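Local coordinates for hypothetical protein TM1631 (Thermotoga maritima, PDB 1VPQ) that is of unknown function but belongs to the DUF72 family, whose fold is a TIM-type barrel of parallel strands ringed by helices, at residues R51-L55 with T246-F250. Numbering follows the deposited sequence.
Sequences RIVEL and TYVFF
Ile52 and Glu54 reach inward from strand 52-55 to meet Tyr247 and Phe249 of strand 245-250, a worked example of how a TIM-type barrel fills its interior. The two strands are not bonded neighbours: no hydrogen bond joins them, strand 13-18 lies between, and the axes of the segments 52-55 and 246-250 pass 7.8 Å apart at 64°, so side chains must span the gap.

The apolar part centres on Ile52. With CG1 anti to the backbone N and the chain extended, its CD1 touches two rings at once, crossing each side chain at about a right angle, 3.7 Å from both CD1 of Tyr247 and CZ of Phe249. CG2 lies beside the same phenyl ring, 3.7 Å from Phe249 CE1.

The second kind is CH-pi. Glu54 CB sits over one face of the Phe249 ring, 3.7 Å from its centroid and 20° off the normal. The backbone packs closely on the ring as well, Glu54 N lying 3.3 Å from Phe249 CE1. Glu54 then runs on, extended, past the ring, bringing OE2 to 3.8 Å from Phe249 CD2.

That carboxylate is buried yet well supplied: OE1 takes a salt bridge from Arg203 and a hydrogen bond with Ser19 OG, and OE2 a hydrogen bond with Tyr201 OH. Cutting Phe249 back to an alanine would probably open a gap next to Ile52 and leave Glu54 CB without the ring face it lies on.

The chemistry thus grades from an apolar contact at Ile52 to a charged cluster at Glu54, where a sulfate, probably from the crystallisation liquor, may mark a polar pocket.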
ATOM      1  N   ARG A  51      13.203  -4.157  -2.407  1.00 30.73           N
ATOM      2  CA  ARG A  51      13.708  -3.715  -1.104  1.00 30.71           C
ATOM      3  C   ARG A  51      12.583  -3.326  -0.135  1.00 30.03           C
ATOM      4  O   ARG A  51      12.834  -2.822   0.952  1.00 29.53           O
ATOM      5  CB  ARG A  51      14.637  -2.520  -1.311  1.00 31.35           C
ATOM      6  CG  ARG A  51      15.846  -2.823  -2.209  1.00 33.61           C
ATOM      7  CD  ARG A  51      17.114  -3.021  -1.397  1.00 36.10           C
ATOM      8  NE  ARG A  51      17.415  -1.824  -0.610  1.00 38.20           N
ATOM      9  CZ  ARG A  51      17.960  -0.709  -1.090  1.00 39.56           C
ATOM     10  NH1 ARG A  51      18.292  -0.601  -2.380  1.00 39.80           N
ATOM     11  NH2 ARG A  51      18.176   0.311  -0.262  1.00 40.18           N
ATOM     12  N   ILE A  52      11.339  -3.565  -0.539  1.00 29.78           N
ATOM     13  CA  ILE A  52      10.180  -3.187   0.260  1.00 29.29           C
ATOM     14  C   ILE A  52       8.986  -4.059  -0.122  1.00 29.20           C
ATOM     15  O   ILE A  52       8.902  -4.556  -1.250  1.00 29.00           O
ATOM     16  CB  ILE A  52       9.846  -1.662   0.102  1.00 29.26           C
ATOM     17  CG1 ILE A  52       8.988  -1.165   1.268  1.00 29.19           C
ATOM     18  CG2 ILE A  52       9.157  -1.368  -1.238  1.00 28.67           C
ATOM     19  CD1 ILE A  52       8.838   0.353   1.334  1.00 29.01           C
ATOM     20  N   VAL A  53       8.082  -4.253   0.831  1.00 28.87           N
ATOM     21  CA  VAL A  53       6.826  -4.942   0.572  1.00 28.89           C
ATOM     22  C   VAL A  53       5.765  -4.327   1.475  1.00 28.98           C
ATOM     23  O   VAL A  53       6.068  -3.884   2.577  1.00 28.99           O
ATOM     24  CB  VAL A  53       6.944  -6.485   0.783  1.00 28.77           C
ATOM     25  CG1 VAL A  53       7.228  -6.840   2.241  1.00 28.82           C
ATOM     26  CG2 VAL A  53       5.698  -7.210   0.291  1.00 28.73           C
ATOM     27  N   GLU A  54       4.534  -4.274   0.980  1.00 29.19           N
ATOM     28  CA  GLU A  54       3.393  -3.764   1.729  1.00 29.08           C
ATOM     29  C   GLU A  54       2.585  -4.942   2.267  1.00 29.35           C
ATOM     30  O   GLU A  54       2.179  -5.811   1.505  1.00 28.81           O
ATOM     31  CB  GLU A  54       2.534  -2.916   0.802  1.00 29.05           C
ATOM     32  CG  GLU A  54       1.304  -2.301   1.432  1.00 29.31           C
ATOM     33  CD  GLU A  54       0.397  -1.692   0.390  1.00 29.54           C
ATOM     34  OE1 GLU A  54      -0.394  -2.456  -0.198  1.00 28.23           O
ATOM     35  OE2 GLU A  54       0.489  -0.460   0.161  1.00 29.19           O
ATOM     36  N   LEU A  55       2.338  -4.952   3.577  1.00 29.92           N
ATOM     37  CA  LEU A  55       1.713  -6.100   4.238  1.00 30.25           C
ATOM     38  C   LEU A  55       0.367  -5.801   4.907  1.00 30.55           C
ATOM     39  O   LEU A  55       0.098  -4.687   5.347  1.00 30.47           O
ATOM     40  CB  LEU A  55       2.683  -6.693   5.262  1.00 30.36           C
ATOM     41  CG  LEU A  55       3.933  -7.329   4.638  1.00 30.40           C
ATOM     42  CD1 LEU A  55       5.004  -7.570   5.675  1.00 30.27           C
ATOM     43  CD2 LEU A  55       3.588  -8.629   3.923  1.00 31.03           C
ATOM     44  N   THR A 246       9.945   7.815  -1.663  1.00 30.74           N
ATOM     45  CA  THR A 246       8.707   7.467  -2.364  1.00 30.73           C
ATOM     46  C   THR A 246       8.535   5.958  -2.308  1.00 30.70           C
ATOM     47  O   THR A 246       9.490   5.218  -2.547  1.00 30.91           O
ATOM     48  CB  THR A 246       8.746   7.918  -3.848  1.00 30.76           C
ATOM     49  OG1 THR A 246       8.721   9.347  -3.926  1.00 30.72           O
ATOM     50  CG2 THR A 246       7.563   7.368  -4.632  1.00 30.54           C
ATOM     51  N   TYR A 247       7.321   5.511  -1.997  1.00 30.67           N
ATOM     52  CA  TYR A 247       7.007   4.087  -1.894  1.00 30.60           C
ATOM     53  C   TYR A 247       5.962   3.730  -2.929  1.00 30.45           C
ATOM     54  O   TYR A 247       4.874   4.295  -2.942  1.00 30.86           O
ATOM     55  CB  TYR A 247       6.512   3.732  -0.486  1.00 30.69           C
ATOM     56  CG  TYR A 247       7.344   4.381   0.584  1.00 30.74           C
ATOM     57  CD1 TYR A 247       8.676   4.023   0.770  1.00 30.49           C
ATOM     58  CD2 TYR A 247       6.815   5.382   1.392  1.00 30.90           C
ATOM     59  CE1 TYR A 247       9.455   4.641   1.733  1.00 30.40           C
ATOM     60  CE2 TYR A 247       7.583   6.000   2.356  1.00 30.61           C
ATOM     61  CZ  TYR A 247       8.903   5.630   2.526  1.00 30.69           C
ATOM     62  OH  TYR A 247       9.671   6.257   3.496  1.00 31.02           O
ATOM     63  N   VAL A 248       6.295   2.781  -3.789  1.00 30.13           N
ATOM     64  CA  VAL A 248       5.451   2.432  -4.919  1.00 29.73           C
ATOM     65  C   VAL A 248       5.119   0.950  -4.823  1.00 29.62           C
ATOM     66  O   VAL A 248       6.014   0.110  -4.805  1.00 29.63           O
ATOM     67  CB  VAL A 248       6.170   2.725  -6.256  1.00 29.66           C
ATOM     68  CG1 VAL A 248       5.249   2.467  -7.436  1.00 29.70           C
ATOM     69  CG2 VAL A 248       6.707   4.171  -6.292  1.00 29.32           C
ATOM     70  N   PHE A 249       3.836   0.628  -4.744  1.00 29.64           N
ATOM     71  CA  PHE A 249       3.411  -0.775  -4.645  1.00 29.69           C
ATOM     72  C   PHE A 249       2.415  -1.117  -5.734  1.00 29.71           C
ATOM     73  O   PHE A 249       1.546  -0.302  -6.047  1.00 29.57           O
ATOM     74  CB  PHE A 249       2.799  -1.061  -3.270  1.00 29.70           C
ATOM     75  CG  PHE A 249       3.740  -0.801  -2.130  1.00 29.59           C
ATOM     76  CD1 PHE A 249       4.638  -1.777  -1.716  1.00 29.66           C
ATOM     77  CD2 PHE A 249       3.746   0.428  -1.482  1.00 30.35           C
ATOM     78  CE1 PHE A 249       5.522  -1.535  -0.675  1.00 28.64           C
ATOM     79  CE2 PHE A 249       4.634   0.674  -0.434  1.00 29.52           C
ATOM     80  CZ  PHE A 249       5.518  -0.316  -0.036  1.00 29.48           C
ATOM     81  N   PHE A 250       2.555  -2.326  -6.292  1.00 29.88           N
ATOM     82  CA  PHE A 250       1.636  -2.879  -7.300  1.00 29.65           C
ATOM     83  C   PHE A 250       0.738  -3.918  -6.663  1.00 29.80           C
ATOM     84  O   PHE A 250       1.216  -4.843  -6.006  1.00 29.65           O
ATOM     85  CB  PHE A 250       2.399  -3.548  -8.446  1.00 29.72           C
ATOM     86  CG  PHE A 250       2.931  -2.589  -9.460  1.00 29.12           C
ATOM     87  CD1 PHE A 250       4.083  -1.860  -9.201  1.00 28.78           C
ATOM     88  CD2 PHE A 250       2.283  -2.413 -10.669  1.00 29.45           C
ATOM     89  CE1 PHE A 250       4.585  -0.974 -10.130  1.00 28.20           C
ATOM     90  CE2 PHE A 250       2.779  -1.528 -11.606  1.00 29.50           C
ATOM     91  CZ  PHE A 250       3.940  -0.805 -11.330  1.00 28.91           C
TER